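Local coordinates for protein tyrosinase (Aspergillus oryzae, PDB 6JU8) that probably catalyses the copper-dependent oxidation of L-tyrosine and L-dopa to L-dopaquinone with molecular oxygen, using a dinuclear copper centre, at residues A[392-396]-A[426-430]; A[380-385]-A[437-442]; A[260-264]-A[352-356]. The protein carries 1 engineered substitution. All coordinates share one frame; numbering follows the deposited sequence.

Interaction 1 (A[392-396]-A[426-430]); sequences GSWFN and SDDVK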
loop_
_atom_site.group_PDB
_atom_site.type_symbol
_atom_site.label_atom_id
_atom_site.label_comp_id
_atom_site.label_asym_id
_atom_site.label_seq_id
_atom_site.Cartn_x
_atom_site.Cartn_y
_atom_site.Cartn_z
ATOM N N GLY A 392 -24.788 -35.790 10.005
ATOM C CA GLY A 392 -24.486 -37.164 9.639
ATOM C C GLY A 392 -23.503 -37.311 8.494
ATOM O O GLY A 392 -22.970 -38.406 8.311
ATOM N N SER A 393 -23.244 -36.220 7.769
ATOM C CA SER A 393 -22.271 -36.264 6.679
ATOM C C SER A 393 -20.890 -35.932 7.215
ATOM O O SER A 393 -20.553 -34.758 7.369
ATOM C CB SER A 393 -22.652 -35.283 5.572
ATOM O OG SER A 393 -23.900 -35.636 4.982
ATOM N N TRP A 394 -20.100 -36.943 7.546
ATOM C CA TRP A 394 -18.868 -36.736 8.300
ATOM C C TRP A 394 -17.948 -37.945 8.120
ATOM O O TRP A 394 -18.125 -38.987 8.764
ATOM C CB TRP A 394 -19.158 -36.569 9.788
ATOM C CG TRP A 394 -17.956 -36.243 10.631
ATOM C CD1 TRP A 394 -17.236 -37.095 11.418
ATOM C CD2 TRP A 394 -17.341 -34.954 10.770
ATOM N NE1 TRP A 394 -16.212 -36.422 12.039
ATOM C CE2 TRP A 394 -16.247 -35.108 11.666
ATOM C CE3 TRP A 394 -17.587 -33.685 10.237
ATOM C CZ2 TRP A 394 -15.415 -34.036 12.039
ATOM C CZ3 TRP A 394 -16.785 -32.620 10.589
ATOM C CH2 TRP A 394 -15.714 -32.822 11.476
ATOM N N PHE A 395 -17.000 -37.830 7.200
ATOM C CA PHE A 395 -15.985 -38.848 7.003
ATOM C C PHE A 395 -16.579 -40.238 6.803
ATOM O O PHE A 395 -15.934 -41.221 7.202
ATOM C CB PHE A 395 -14.946 -38.852 8.140
ATOM C CG PHE A 395 -14.108 -37.594 8.183
ATOM C CD1 PHE A 395 -14.502 -36.466 8.912
ATOM C CD2 PHE A 395 -12.921 -37.503 7.470
ATOM C CE1 PHE A 395 -13.765 -35.297 8.943
ATOM C CE2 PHE A 395 -12.159 -36.351 7.500
ATOM C CZ PHE A 395 -12.570 -35.228 8.225
ATOM N N ASN A 396 -17.730 -40.350 6.158
ATOM C CA ASN A 396 -18.424 -41.642 6.110
ATOM C C ASN A 396 -18.818 -42.009 4.691
ATOM O O ASN A 396 -19.438 -43.057 4.495
ATOM C CB ASN A 396 -19.619 -41.674 7.062
ATOM C CG ASN A 396 -20.672 -40.642 6.730
ATOM O OD1 ASN A 396 -20.358 -39.552 6.247
ATOM N ND2 ASN A 396 -21.938 -40.948 6.981
ATOM N N SER A 426 -9.945 -35.865 13.837
ATOM C CA SER A 426 -11.070 -35.109 13.315
ATOM C C SER A 426 -12.300 -35.260 14.187
ATOM O O SER A 426 -13.011 -34.270 14.426
ATOM C CB SER A 426 -11.371 -35.580 11.879
ATOM O OG SER A 426 -10.311 -35.160 11.015
ATOM N N ASP A 427 -12.585 -36.473 14.702
ATOM C CA ASP A 427 -13.798 -36.612 15.515
ATOM C C ASP A 427 -13.743 -35.752 16.771
ATOM O O ASP A 427 -14.793 -35.383 17.306
ATOM C CB ASP A 427 -13.979 -38.076 15.911
ATOM C CG ASP A 427 -14.594 -38.925 14.830
ATOM O OD1 ASP A 427 -15.225 -38.388 13.910
ATOM O OD2 ASP A 427 -14.508 -40.158 14.903
ATOM N N ASP A 428 -12.560 -35.397 17.265
ATOM C CA ASP A 428 -12.416 -34.544 18.444
ATOM C C ASP A 428 -13.020 -33.160 18.238
ATOM O O ASP A 428 -13.452 -32.540 19.209
ATOM C CB ASP A 428 -10.954 -34.364 18.855
ATOM C CG ASP A 428 -10.277 -35.663 19.228
ATOM O OD1 ASP A 428 -10.948 -36.577 19.755
ATOM O OD2 ASP A 428 -9.059 -35.791 18.993
ATOM N N VAL A 429 -13.062 -32.722 16.972
ATOM C CA VAL A 429 -13.543 -31.365 16.701
ATOM C C VAL A 429 -14.783 -31.353 15.833
ATOM O O VAL A 429 -15.141 -30.313 15.264
ATOM C CB VAL A 429 -12.430 -30.473 16.102
ATOM C CG1 VAL A 429 -11.283 -30.394 17.095
ATOM C CG2 VAL A 429 -11.985 -30.994 14.732
ATOM N N LYS A 430 -15.483 -32.482 15.718
ATOM C CA LYS A 430 -16.750 -32.503 14.968
ATOM C C LYS A 430 -17.717 -31.475 15.526
ATOM O O LYS A 430 -18.394 -30.736 14.800
ATOM C CB LYS A 430 -17.345 -33.919 15.051
ATOM C CG LYS A 430 -18.680 -34.080 14.327
ATOM C CD LYS A 430 -19.392 -35.347 14.784
ATOM C CE LYS A 430 -18.794 -36.577 14.123
ATOM N NZ LYS A 430 -19.521 -37.825 14.516
#

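Interaction 2 (A[380-385]-A[437-442]); sequences DRLTAI and YDYAIT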
loop_
_atom_site.group_PDB
_atom_site.type_symbol
_atom_site.label_atom_id
_atom_site.label_comp_id
_atom_site.label_asym_id
_atom_site.label_seq_id
_atom_site.Cartn_x
_atom_site.Cartn_y
_atom_site.Cartn_z
ATOM N N ASP A 380 -13.792 -22.103 8.697
ATOM C CA ASP A 380 -14.311 -22.896 9.816
ATOM C C ASP A 380 -15.805 -22.691 10.005
ATOM O O ASP A 380 -16.557 -23.649 10.249
ATOM C CB ASP A 380 -13.557 -22.523 11.109
ATOM C CG ASP A 380 -13.884 -23.567 12.169
ATOM O OD1 ASP A 380 -13.446 -24.719 11.963
ATOM O OD2 ASP A 380 -14.592 -23.254 13.150
ATOM N N ARG A 381 -16.244 -21.440 9.906
ATOM C CA ARG A 381 -17.673 -21.083 9.995
ATOM C C ARG A 381 -18.490 -21.743 8.885
ATOM O O ARG A 381 -19.574 -22.282 9.130
ATOM C CB ARG A 381 -17.766 -19.549 9.959
ATOM C CG ARG A 381 -19.227 -19.042 9.946
ATOM C CD ARG A 381 -19.202 -17.510 10.109
ATOM N NE ARG A 381 -20.494 -16.918 9.797
ATOM C CZ ARG A 381 -20.892 -16.615 8.556
ATOM N NH1 ARG A 381 -20.100 -16.869 7.510
ATOM N NH2 ARG A 381 -22.083 -16.085 8.345
ATOM N N LEU A 382 -17.975 -21.695 7.652
ATOM C CA LEU A 382 -18.674 -22.336 6.539
ATOM C C LEU A 382 -18.784 -23.839 6.771
ATOM O O LEU A 382 -19.812 -24.452 6.490
ATOM C CB LEU A 382 -17.948 -22.068 5.225
ATOM C CG LEU A 382 -18.009 -20.610 4.730
ATOM C CD1 LEU A 382 -17.147 -20.457 3.491
ATOM C CD2 LEU A 382 -19.446 -20.174 4.469
ATOM N N THR A 383 -17.733 -24.433 7.323
ATOM C CA THR A 383 -17.779 -25.853 7.689
ATOM C C THR A 383 -18.875 -26.072 8.726
ATOM O O THR A 383 -19.659 -27.041 8.609
ATOM C CB THR A 383 -16.426 -26.344 8.196
ATOM O OG1 THR A 383 -15.449 -26.157 7.158
ATOM C CG2 THR A 383 -16.480 -27.841 8.481
ATOM N N ALA A 384 -18.922 -25.251 9.776
ATOM C CA ALA A 384 -19.936 -25.417 10.823
ATOM C C ALA A 384 -21.324 -25.229 10.265
ATOM O O ALA A 384 -22.261 -25.961 10.621
ATOM C CB ALA A 384 -19.651 -24.396 11.937
ATOM N N ILE A 385 -21.525 -24.242 9.380
ATOM C CA ILE A 385 -22.843 -24.081 8.724
ATOM C C ILE A 385 -23.235 -25.335 7.965
ATOM O O ILE A 385 -24.353 -25.867 8.089
ATOM C CB ILE A 385 -22.841 -22.879 7.758
ATOM C CG1 ILE A 385 -22.633 -21.559 8.506
ATOM C CG2 ILE A 385 -24.128 -22.864 6.931
ATOM C CD1 ILE A 385 -22.292 -20.385 7.609
ATOM N N TYR A 437 -16.218 -22.166 21.428
ATOM C CA TYR A 437 -16.629 -21.030 20.621
ATOM C C TYR A 437 -17.849 -21.455 19.811
ATOM O O TYR A 437 -18.149 -22.646 19.665
ATOM C CB TYR A 437 -15.523 -20.534 19.690
ATOM C CG TYR A 437 -15.142 -21.499 18.581
ATOM C CD1 TYR A 437 -15.847 -21.544 17.398
ATOM C CD2 TYR A 437 -14.073 -22.385 18.744
ATOM C CE1 TYR A 437 -15.489 -22.443 16.393
ATOM C CE2 TYR A 437 -13.689 -23.273 17.749
ATOM C CZ TYR A 437 -14.412 -23.291 16.567
ATOM O OH TYR A 437 -14.028 -24.176 15.580
ATOM N N ASP A 438 -18.521 -20.448 19.274
ATOM C CA ASP A 438 -19.649 -20.740 18.375
ATOM C C ASP A 438 -19.749 -19.600 17.360
ATOM O O ASP A 438 -18.986 -18.625 17.427
ATOM C CB ASP A 438 -20.924 -20.903 19.176
ATOM C CG ASP A 438 -22.013 -21.750 18.563
ATOM O OD1 ASP A 438 -21.863 -22.171 17.394
ATOM O OD2 ASP A 438 -23.026 -21.971 19.261
ATOM N N TYR A 439 -20.664 -19.729 16.408
ATOM C CA TYR A 439 -20.985 -18.680 15.444
ATOM C C TYR A 439 -22.445 -18.277 15.621
ATOM O O TYR A 439 -23.292 -19.134 15.869
ATOM C CB TYR A 439 -20.757 -19.173 14.005
ATOM C CG TYR A 439 -19.318 -19.612 13.808
ATOM C CD1 TYR A 439 -18.318 -18.650 13.652
ATOM C CD2 TYR A 439 -18.978 -20.966 13.798
ATOM C CE1 TYR A 439 -16.993 -19.023 13.474
ATOM C CE2 TYR A 439 -17.651 -21.346 13.625
ATOM C CZ TYR A 439 -16.668 -20.376 13.469
ATOM O OH TYR A 439 -15.340 -20.725 13.304
ATOM N N ALA A 440 -22.758 -17.003 15.474
ATOM C CA ALA A 440 -24.163 -16.599 15.590
ATOM C C ALA A 440 -25.068 -17.405 14.661
ATOM O O ALA A 440 -26.172 -17.812 15.046
ATOM C CB ALA A 440 -24.353 -15.124 15.282
ATOM N N ILE A 441 -24.599 -17.611 13.439
ATOM C CA ILE A 441 -25.429 -18.277 12.447
ATOM C C ILE A 441 -25.753 -19.721 12.797
ATOM O O ILE A 441 -26.758 -20.206 12.247
ATOM C CB ILE A 441 -24.784 -18.172 11.062
ATOM C CG1 ILE A 441 -25.775 -18.522 9.945
ATOM C CG2 ILE A 441 -23.518 -19.007 10.955
ATOM C CD1 ILE A 441 -25.283 -18.029 8.587
ATOM N N THR A 442 -24.961 -20.347 13.657
ATOM C CA THR A 442 -25.217 -21.743 14.049
ATOM C C THR A 442 -25.915 -21.834 15.399
ATOM O O THR A 442 -26.098 -22.930 15.936
ATOM C CB THR A 442 -23.951 -22.612 14.047
ATOM O OG1 THR A 442 -22.856 -22.004 14.748
ATOM C CG2 THR A 442 -23.447 -22.804 12.622
HETATM O O HOH W 1 -22.178 -16.245 12.211
#

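Interaction 3 (A[260-264]-A[352-356]); sequences RANLA and LKLWG. With NO3 (nitrate ion), chain E.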
loop_
_atom_site.group_PDB
_atom_site.type_symbol
_atom_site.label_atom_id
_atom_site.label_comp_id
_atom_site.label_asym_id
_atom_site.label_seq_id
_atom_site.Cartn_x
_atom_site.Cartn_y
_atom_site.Cartn_z
ATOM N N ARG A 260 -6.329 -3.879 -5.068
ATOM C CA ARG A 260 -6.238 -4.907 -6.115
ATOM C C ARG A 260 -6.893 -6.190 -5.611
ATOM O O ARG A 260 -7.553 -6.907 -6.354
ATOM C CB ARG A 260 -4.776 -5.129 -6.511
ATOM C CG ARG A 260 -4.663 -5.890 -7.839
ATOM C CD ARG A 260 -3.319 -5.565 -8.499
ATOM N NE ARG A 260 -3.411 -4.249 -9.124
ATOM C CZ ARG A 260 -2.712 -3.810 -10.146
ATOM N NH1 ARG A 260 -1.764 -4.566 -10.683
ATOM N NH2 ARG A 260 -2.951 -2.598 -10.643
ATOM N N ALA A 261 -6.728 -6.489 -4.314
ATOM C CA ALA A 261 -7.391 -7.650 -3.711
ATOM C C ALA A 261 -8.909 -7.495 -3.811
ATOM O O ALA A 261 -9.630 -8.402 -4.203
ATOM C CB ALA A 261 -7.001 -7.784 -2.256
ATOM N N ASN A 262 -9.427 -6.301 -3.513
ATOM C CA ASN A 262 -10.863 -6.095 -3.611
ATOM C C ASN A 262 -11.344 -6.214 -5.056
ATOM O O ASN A 262 -12.400 -6.821 -5.321
ATOM C CB ASN A 262 -11.273 -4.730 -3.067
ATOM C CG ASN A 262 -11.224 -4.641 -1.561
ATOM O OD1 ASN A 262 -10.946 -5.630 -0.884
ATOM N ND2 ASN A 262 -11.490 -3.455 -1.030
ATOM N N LEU A 263 -10.568 -5.703 -6.014
ATOM C CA LEU A 263 -10.930 -5.879 -7.419
ATOM C C LEU A 263 -11.043 -7.369 -7.763
ATOM O O LEU A 263 -12.000 -7.803 -8.416
ATOM C CB LEU A 263 -9.859 -5.237 -8.315
ATOM C CG LEU A 263 -10.077 -5.325 -9.822
ATOM C CD1 LEU A 263 -11.290 -4.504 -10.257
ATOM C CD2 LEU A 263 -8.837 -4.824 -10.571
ATOM N N ALA A 264 -10.059 -8.167 -7.347
ATOM C CA ALA A 264 -10.054 -9.592 -7.637
ATOM C C ALA A 264 -11.242 -10.296 -6.991
ATOM O O ALA A 264 -11.845 -11.167 -7.603
ATOM C CB ALA A 264 -8.764 -10.216 -7.107
ATOM N N LEU A 352 -3.496 -6.985 -17.089
ATOM C CA LEU A 352 -2.559 -6.186 -16.295
ATOM C C LEU A 352 -3.177 -5.611 -15.032
ATOM O O LEU A 352 -2.476 -5.448 -14.024
ATOM C CB LEU A 352 -1.968 -5.061 -17.168
ATOM C CG LEU A 352 -0.877 -5.514 -18.142
ATOM C CD1 LEU A 352 -0.469 -4.365 -19.056
ATOM C CD2 LEU A 352 0.344 -6.031 -17.398
ATOM N N LYS A 353 -4.473 -5.366 -15.029
ATOM C CA LYS A 353 -5.132 -4.788 -13.870
ATOM C C LYS A 353 -5.034 -5.693 -12.643
ATOM O O LYS A 353 -5.314 -5.157 -11.552
ATOM C CB LYS A 353 -6.619 -4.536 -14.139
ATOM C CG LYS A 353 -7.340 -5.846 -14.502
ATOM C CD LYS A 353 -8.784 -5.564 -14.909
ATOM C CE LYS A 353 -9.363 -6.766 -15.654
ATOM N NZ LYS A 353 -10.850 -6.701 -15.737
ATOM N N LEU A 354 -4.709 -6.971 -12.743
ATOM C CA LEU A 354 -4.574 -7.841 -11.577
ATOM C C LEU A 354 -3.150 -8.361 -11.398
ATOM O O LEU A 354 -2.931 -9.270 -10.600
ATOM C CB LEU A 354 -5.583 -8.993 -11.593
ATOM C CG LEU A 354 -7.026 -8.628 -11.240
ATOM C CD1 LEU A 354 -7.926 -9.850 -11.350
ATOM C CD2 LEU A 354 -7.126 -8.027 -9.833
ATOM N N TRP A 355 -2.172 -7.775 -12.087
ATOM C CA TRP A 355 -0.779 -8.216 -11.928
ATOM C C TRP A 355 -0.277 -8.012 -10.503
ATOM O O TRP A 355 -0.540 -6.972 -9.886
ATOM C CB TRP A 355 0.087 -7.391 -12.881
ATOM C CG TRP A 355 1.522 -7.800 -13.012
ATOM C CD1 TRP A 355 2.140 -8.977 -12.670
ATOM C CD2 TRP A 355 2.541 -6.953 -13.567
ATOM N NE1 TRP A 355 3.486 -8.931 -12.970
ATOM C CE2 TRP A 355 3.752 -7.675 -13.525
ATOM C CE3 TRP A 355 2.531 -5.646 -14.078
ATOM C CZ2 TRP A 355 4.951 -7.139 -13.983
ATOM C CZ3 TRP A 355 3.735 -5.111 -14.542
ATOM C CH2 TRP A 355 4.930 -5.851 -14.498
ATOM N N GLY A 356 0.416 -9.007 -9.975
ATOM C CA GLY A 356 1.208 -8.945 -8.778
ATOM C C GLY A 356 1.034 -10.169 -7.906
ATOM O O GLY A 356 -0.054 -10.774 -7.892
HETATM N N NO3 E . -3.926 -1.565 -6.786
HETATM O O1 NO3 E . -4.251 -0.547 -6.177
HETATM O O2 NO3 E . -3.031 -2.319 -6.433
HETATM O O3 NO3 E . -4.561 -1.766 -7.846
HETATM O O HOH W 2 -6.036 -2.443 -10.427
#

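Interaction 1 (A[392-396]-A[426-430])
The 3-10 turn 426-428, in the loop between strand 420-423 and helix 448-456, receives the indole of Trp394, which comes from the loop after helix 371-389. The turn also lies against helix 103-129, which carries the copper ligand His107. At the indole edge, Trp394 NE1 donates to Asp427 OD1 (2.9 Å). The N-H is bent to 144°, but the acceptor lies in the ring plane, and ring and carboxylate are nearly coplanar. Asp427 OD2 forms a salt bridge with Lys404, so the carboxylate joins an indole to a charge. Further round the same edge, Trp394 CZ2 lies 3.4 Å from Ser426 O, the carbonyl that also accepts from Val429 N within the turn. Lys430, one of whose two modelled conformers is described, runs obliquely over one face of the indole, its CG 3.7 Å above the ring plane; the position of its CE, too close to the ring, is doubtful. Phe395 takes the opposite face, its CD1 3.5 Å above the plane and off-centre, close to the ring's margin. Phe395 also reaches across to the turn: its CZ stands 3.6 Å from Ser426 OG, a hydroxyl hydrogen-bonded to Thr105 OG1.

Interaction 2 (A[380-385]-A[437-442])
Two tyrosine hydroxyls from the 437-442 loop converge on a single carboxylate oxygen of helix 371-389. Tyr439 OH donates to the anti lone pair of Asp380 OD2 (2.6 Å), whereas Tyr437 OH reaches the same Asp380 OD2 over 2.7 Å from above the carboxylate plane. Asp380 CG stands anti to its backbone N (chi1 -167°), which turns the carboxylate toward the loop. Its other oxygen, OD1, forms a salt bridge with Arg108 NE, so both oxygens of this buried group are engaged, and the cluster would probably favour the ionised form. Arg23 adds a hydrogen bond to Tyr439 OH and a cation-pi contact with the Tyr437 ring. The pair Tyr437 and Tyr439 matches the tyrosine (Y-X-Y) motif found near the end of the catalytic domain in plant and fungal tyrosinases. Here the motif is tied to the copper-binding helix one turn after the ligand His376.

Over the ring face of Tyr439, Arg381 CB sits 3.7 Å from the centroid and 14° off the normal, a CH-pi contact that the extended arginine chain continues with CG and CD along the CD1 side. The guanidinium is turned steeply against that ring, its plane 81° from the ring's, and its NH2 bonds to Tyr456 OH. One water accepts from both Arg381 NE and Ile441 N.

Apolar contacts lie at the far end. Ile385 and Ile441 are roughly perpendicular, with CG1 of Ile385 3.6 Å from CG2 of Ile441. Ala384 CB approaches Tyr439 CD2 obliquely at 4.0 Å, and the methyl CG2 of Thr442 lies 4.2 Å from Ala384 CB.

Interaction 3 (A[260-264]-A[352-356])
Arg260, on helix 258-267, reaches along the 352-356 loop and meets it, or a bound nitrate, at nearly every atom. CB lies 3.3 Å from nitrate O2. CG is 3.8 Å from Leu354 CD2, the two side chains running antiparallel alongside one another. CD is 3.4 Å from Trp355 O, and the chain then bends about CG-CD (chi3 -78°). NE donates to nitrate O3 over 3.0 Å at 151°. CZ lies beneath the carbonyl of Lys353, whose O stands 3.2 Å above the guanidinium plane and over its centre; NE is close to that oxygen too, but its N-H points too poorly for a bond. NH1 gives the firm link between the segments, to Trp355 O at 2.8 Å and 156°, within the guanidinium plane and on a carbonyl lone pair. NH2 makes weak bonds, to nitrate O3 and to a water that also lies within hydrogen-bonding distance of Lys353 O.

Beside the arginine, Leu354 CD2 packs against Leu263 CD2 (3.7 Å) and Ala264 CB (3.9 Å) on the next turn of the helix. Lys353 sends its amine to Glu267 in a salt bridge. The nitrate, probably from the crystallisation liquor, is also bonded by Arg260 NE of the second subunit: a pair of arginines gathered round one anion at the subunit interface of a dimer.

How the interactions relate
Along the chain, interaction 3 closes before the other two begin, and interaction 1 falls within the chain span that interaction 2 brackets. Interactions 1 and 2 are neighbours, centres 15 Å apart and nearest atoms about 5 Å apart without touching. Both join the chain around helix 371-389 to the loop between strand 420-423 and helix 448-456, and both have partners on helix 103-129, so the chain's C-terminal part lies against the helices that bear His107 and His376, ligands of the two coppers. Interaction 3 lies 30 Å from interaction 2 and 37 Å from interaction 1, centre to centre. It faces the second subunit, whereas no other protein chain of the assembly touches interactions 1 and 2.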